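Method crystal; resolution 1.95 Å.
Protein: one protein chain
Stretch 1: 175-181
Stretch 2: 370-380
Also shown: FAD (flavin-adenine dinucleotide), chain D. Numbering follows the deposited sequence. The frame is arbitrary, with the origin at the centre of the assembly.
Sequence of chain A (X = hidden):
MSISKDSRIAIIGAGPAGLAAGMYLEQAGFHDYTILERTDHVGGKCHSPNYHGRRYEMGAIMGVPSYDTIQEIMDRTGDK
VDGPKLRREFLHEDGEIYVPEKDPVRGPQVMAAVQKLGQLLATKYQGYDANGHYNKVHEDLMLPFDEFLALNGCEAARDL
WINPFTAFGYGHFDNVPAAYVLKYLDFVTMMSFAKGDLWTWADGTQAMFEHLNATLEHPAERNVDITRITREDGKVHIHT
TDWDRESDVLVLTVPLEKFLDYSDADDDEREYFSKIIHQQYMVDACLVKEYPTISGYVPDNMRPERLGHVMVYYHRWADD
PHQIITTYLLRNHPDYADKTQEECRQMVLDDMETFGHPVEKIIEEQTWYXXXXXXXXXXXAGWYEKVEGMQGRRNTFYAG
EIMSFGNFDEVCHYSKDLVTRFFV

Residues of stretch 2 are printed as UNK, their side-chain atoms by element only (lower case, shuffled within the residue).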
# COMPACT_ATOMS: atom_id res chain seq x y z
N ASN A 175 0.69 16.92 5.10
CA ASN A 175 -0.05 17.01 3.85
C ASN A 175 -1.00 15.84 3.51
O ASN A 175 -2.03 16.06 2.90
CB ASN A 175 0.92 17.24 2.70
CG ASN A 175 1.87 16.08 2.50
OD1 ASN A 175 1.60 15.20 1.70
ND2 ASN A 175 2.97 16.07 3.22
N VAL A 176 -0.68 14.61 3.89
CA VAL A 176 -1.53 13.45 3.52
C VAL A 176 -2.86 13.51 4.26
O VAL A 176 -2.87 13.57 5.50
CB VAL A 176 -0.86 12.11 3.83
CG1 VAL A 176 -1.89 10.96 3.75
CG2 VAL A 176 0.30 11.87 2.90
N PRO A 177 -3.99 13.51 3.53
CA PRO A 177 -5.31 13.63 4.17
C PRO A 177 -5.67 12.55 5.21
O PRO A 177 -5.36 11.36 5.01
CB PRO A 177 -6.28 13.55 2.98
CG PRO A 177 -5.48 13.98 1.79
CD PRO A 177 -4.11 13.46 2.05
N ALA A 178 -6.37 12.98 6.27
CA ALA A 178 -6.75 12.11 7.39
C ALA A 178 -7.45 10.81 6.97
O ALA A 178 -7.22 9.75 7.56
CB ALA A 178 -7.63 12.88 8.39
N ALA A 179 -8.29 10.90 5.94
CA ALA A 179 -9.09 9.75 5.44
C ALA A 179 -8.24 8.54 5.04
O ALA A 179 -8.65 7.39 5.23
CB ALA A 179 -9.91 10.18 4.26
N TYR A 180 -7.08 8.78 4.46
CA TYR A 180 -6.18 7.68 4.12
C TYR A 180 -5.63 7.06 5.40
O TYR A 180 -5.65 5.84 5.56
CB TYR A 180 -5.05 8.17 3.21
CG TYR A 180 -5.53 8.67 1.87
CD1 TYR A 180 -6.10 7.80 0.95
CD2 TYR A 180 -5.41 10.01 1.53
CE1 TYR A 180 -6.55 8.25 -0.29
CE2 TYR A 180 -5.85 10.48 0.29
CZ TYR A 180 -6.42 9.59 -0.61
OH TYR A 180 -6.86 10.07 -1.85
N VAL A 181 -5.17 7.90 6.32
CA VAL A 181 -4.46 7.43 7.52
C VAL A 181 -5.37 6.50 8.32
O VAL A 181 -4.96 5.39 8.68
CB VAL A 181 -4.00 8.59 8.43
CG1 VAL A 181 -3.30 8.04 9.73
CG2 VAL A 181 -3.08 9.58 7.64
N UNK A 370 4.22 3.99 -5.34
CA UNK A 370 3.70 3.73 -4.02
C UNK A 370 2.63 4.74 -3.68
O UNK A 370 2.69 5.91 -4.09
o UNK A 370 3.78 0.96 1.78
c UNK A 370 4.03 1.66 0.64
c UNK A 370 4.55 3.06 -1.72
c UNK A 370 4.35 3.73 -0.52
c UNK A 370 4.22 0.98 -0.53
c UNK A 370 4.49 1.67 -1.70
c UNK A 370 4.83 3.81 -3.00
c UNK A 370 4.09 3.04 0.66
N UNK A 371 1.66 4.26 -2.91
CA UNK A 371 0.58 5.07 -2.35
C UNK A 371 0.03 6.15 -3.26
O UNK A 371 0.19 7.33 -2.98
c UNK A 371 -2.10 7.79 1.10
c UNK A 371 1.04 5.68 -1.00
c UNK A 371 -1.38 5.94 -0.25
c UNK A 371 -0.80 8.30 1.07
c UNK A 371 0.22 7.60 0.39
c UNK A 371 -0.06 6.42 -0.27
c UNK A 371 -2.38 6.61 0.44
N UNK A 372 -0.65 5.75 -4.36
CA UNK A 372 -1.34 6.78 -5.11
C UNK A 372 -2.44 7.39 -4.26
O UNK A 372 -3.17 6.67 -3.57
c UNK A 372 -1.95 6.02 -6.30
c UNK A 372 -2.06 4.59 -5.82
c UNK A 372 -0.84 4.41 -4.95
N UNK A 373 -2.54 8.70 -4.30
CA UNK A 373 -3.56 9.41 -3.56
C UNK A 373 -3.76 10.80 -4.16
O UNK A 373 -3.07 11.17 -5.12
n UNK A 373 -0.67 9.74 -2.03
c UNK A 373 -3.18 9.49 -2.08
n UNK A 373 -0.39 11.69 -1.20
c UNK A 373 0.24 10.62 -1.66
c UNK A 373 -1.93 10.25 -1.80
c UNK A 373 -1.75 11.48 -1.27
N UNK A 374 -4.69 11.57 -3.59
CA UNK A 374 -4.89 12.97 -4.00
C UNK A 374 -4.69 13.90 -2.80
O UNK A 374 -4.64 13.46 -1.64
c UNK A 374 -6.30 12.42 -6.03
c UNK A 374 -7.44 12.87 -3.79
c UNK A 374 -6.24 13.21 -4.71
N UNK A 375 -4.53 15.18 -3.10
CA UNK A 375 -4.23 16.19 -2.11
C UNK A 375 -5.48 16.48 -1.30
O UNK A 375 -6.61 16.18 -1.72
o UNK A 375 -4.75 18.00 -3.66
c UNK A 375 -3.74 17.48 -2.79
N UNK A 376 -5.27 17.08 -0.13
CA UNK A 376 -6.40 17.49 0.70
C UNK A 376 -7.39 18.37 -0.08
O UNK A 376 -8.60 18.14 -0.03
c UNK A 376 -5.89 18.22 1.95
o UNK A 376 -6.98 18.59 2.78
N UNK A 377 -6.87 19.35 -0.81
CA UNK A 377 -7.70 20.23 -1.66
C UNK A 377 -8.53 19.46 -2.71
O UNK A 377 -9.73 19.68 -2.87
c UNK A 377 -6.81 21.23 -2.39
o UNK A 377 -6.88 24.29 -4.03
o UNK A 377 -5.67 22.59 -4.78
c UNK A 377 -7.55 22.11 -3.38
c UNK A 377 -6.63 23.07 -4.12
N UNK A 378 -7.85 18.58 -3.43
CA UNK A 378 -8.49 17.76 -4.45
C UNK A 378 -9.49 16.80 -3.78
O UNK A 378 -10.60 16.62 -4.26
o UNK A 378 -5.60 17.58 -6.75
c UNK A 378 -7.43 17.03 -5.29
o UNK A 378 -7.13 19.12 -6.48
c UNK A 378 -6.67 17.98 -6.23
N UNK A 379 -9.14 16.24 -2.64
CA UNK A 379 -10.07 15.40 -1.88
C UNK A 379 -11.34 16.21 -1.52
O UNK A 379 -12.46 15.76 -1.77
c UNK A 379 -10.11 11.17 0.43
c UNK A 379 -10.09 13.56 -0.07
o UNK A 379 -12.10 10.23 1.49
c UNK A 379 -11.40 11.31 0.97
c UNK A 379 -9.39 14.79 -0.63
c UNK A 379 -11.36 13.65 0.49
c UNK A 379 -12.01 12.54 1.00
c UNK A 379 -9.47 12.30 -0.09
N UNK A 380 -11.14 17.43 -1.00
CA UNK A 380 -12.19 18.34 -0.55
C UNK A 380 -13.06 18.76 -1.73
O UNK A 380 -14.26 18.92 -1.58
c UNK A 380 -9.77 20.70 3.28
c UNK A 380 -11.61 19.61 0.09
n UNK A 380 -9.27 22.07 3.68
c UNK A 380 -11.17 19.50 1.54
c UNK A 380 -10.64 20.84 2.04
PA FAD D . 0.36 -3.51 -6.98
O1A FAD D . 0.73 -4.35 -5.80
O2A FAD D . 1.30 -2.38 -7.34
O5B FAD D . 0.27 -4.45 -8.27
C5B FAD D . -0.13 -3.85 -9.49
C4B FAD D . 0.07 -4.82 -10.63
O4B FAD D . -0.37 -4.21 -11.83
C3B FAD D . 1.54 -5.21 -10.80
O3B FAD D . 1.67 -6.62 -10.81
C2B FAD D . 1.94 -4.56 -12.10
O2B FAD D . 3.01 -5.24 -12.76
C1B FAD D . 0.59 -4.48 -12.83
N9A FAD D . 0.63 -3.44 -13.87
C8A FAD D . 0.98 -2.12 -13.72
N7A FAD D . 0.91 -1.51 -14.94
C5A FAD D . 0.51 -2.43 -15.86
C6A FAD D . 0.28 -2.37 -17.25
N6A FAD D . 0.08 -1.15 -17.84
N1A FAD D . -0.17 -3.51 -17.90
C2A FAD D . -0.32 -4.71 -17.23
N3A FAD D . -0.09 -4.76 -15.86
C4A FAD D . 0.33 -3.65 -15.19
N1 FAD D . 0.72 -3.57 2.43
C2 FAD D . 0.17 -4.01 3.61
O2 FAD D . -1.00 -4.37 3.65
N3 FAD D . 0.94 -4.02 4.76
C4 FAD D . 2.26 -3.62 4.72
O4 FAD D . 2.93 -3.66 5.77
C4X FAD D . 2.82 -3.18 3.52
N5 FAD D . 4.14 -2.75 3.44
C5X FAD D . 4.74 -2.48 2.23
C6 FAD D . 6.10 -2.18 2.17
C7 FAD D . 6.71 -1.95 0.94
C7M FAD D . 8.18 -1.65 0.91
C8 FAD D . 5.95 -1.99 -0.23
C8M FAD D . 6.56 -1.74 -1.58
C9 FAD D . 4.59 -2.28 -0.16
C9A FAD D . 3.97 -2.52 1.07
N10 FAD D . 2.59 -2.79 1.17
C10 FAD D . 2.04 -3.19 2.36
C1' FAD D . 1.64 -2.34 0.11
C2' FAD D . 1.13 -3.51 -0.73
O2' FAD D . 2.19 -4.36 -1.17
C3' FAD D . 0.38 -2.92 -1.91
O3' FAD D . -0.58 -1.97 -1.44
C4' FAD D . -0.30 -4.02 -2.72
O4' FAD D . 0.65 -4.80 -3.43
C5' FAD D . -1.30 -3.37 -3.67
O5' FAD D . -1.72 -4.29 -4.64
P FAD D . -2.30 -3.77 -6.06
O1P FAD D . -2.63 -4.94 -6.96
O2P FAD D . -3.49 -2.92 -5.77
O3P FAD D . -1.12 -2.93 -6.75
O HOH W 1 -2.48 17.67 0.73
O HOH W 2 0.60 14.14 -0.48

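Position 370 carries one carbon and then a six-carbon ring bearing an oxygen, out of reach of stretch 1: a tyrosine. The flat ring of Tyr370 can lie edge-on to the flavin, CE1 3.3 Å from FAD C9, while its OH is satisfied elsewhere in the structure.

At 371 one carbon leads to a six-carbon ring without heteroatoms, its edge near the ring of Tyr180 and CG1 of Val176: phenylalanine. CZ of Phe371 comes 3.6 Å from CG of Tyr180, edge against face with the planes at 88°, and CE2 of Phe371 meets CG1 of Val176 at 3.9 Å. A wholly apolar ring suits this buried place.

Position 372 has three carbons closing onto the backbone nitrogen and pointing away from stretch 1, so it is proline. The compact ring of Pro372 suits a buried spot.

At 373 one carbon, lying over the face of Tyr180, bears a five-membered ring of three carbons and two nitrogens: histidine. CB of His373 is 3.9 Å from the Tyr180 ring centroid. Both nitrogens are used: ND1 of His373 donates to O of Phe371 (2.7 Å), and NE2 shares a water with OD1 of Asn175.

Position 374 has three carbons, the first carrying the other two, one 3.5 Å from OH of Tyr180: valine, a compact apolar filler for a buried place. N of Val374 donates to OH of Tyr180 at 3.2 Å; its O, 3.6 Å from CG of Pro177, is buried without a partner.

Position 375 shows one carbon and one oxygen, pointing away from stretch 1: serine. OG of Ser375 caps the helix, accepting from N of 378 at 3.2 Å, a task fitted to a short hydroxyl side chain.

Position 376 also has one carbon and one oxygen, its CB 4.3 Å from CG of Pro177: serine. The hydroxyl of Ser376 suits a partly exposed helix start and is hydrogen-bonded elsewhere; its N donates to a water that also binds O of Asn175.

Position 377, three carbons with two oxygens on the third, touches nothing on stretch 1: glutamate, its charge suiting exposure. Position 378, two carbons with two oxygens on the second, also without contact, is aspartate, suitably polar for partial exposure.

At 379 one carbon precedes a six-carbon ring whose oxygen is 3.5 Å from CB of Ala179: tyrosine. Tyr379 sets its ring edge toward the face of Tyr180, offset.

Position 380, four carbons ending in nitrogen, out of reach, is lysine, its charge suiting exposure.

The contact centres on Tyr180, whose ring meets the edges of Phe371, His373 and Tyr379 while its hydroxyl accepts the one direct hydrogen bond between the stretches. Two waters bridge from Asn175.

Stretch 2 (370-380) YFPHVSSEDYK
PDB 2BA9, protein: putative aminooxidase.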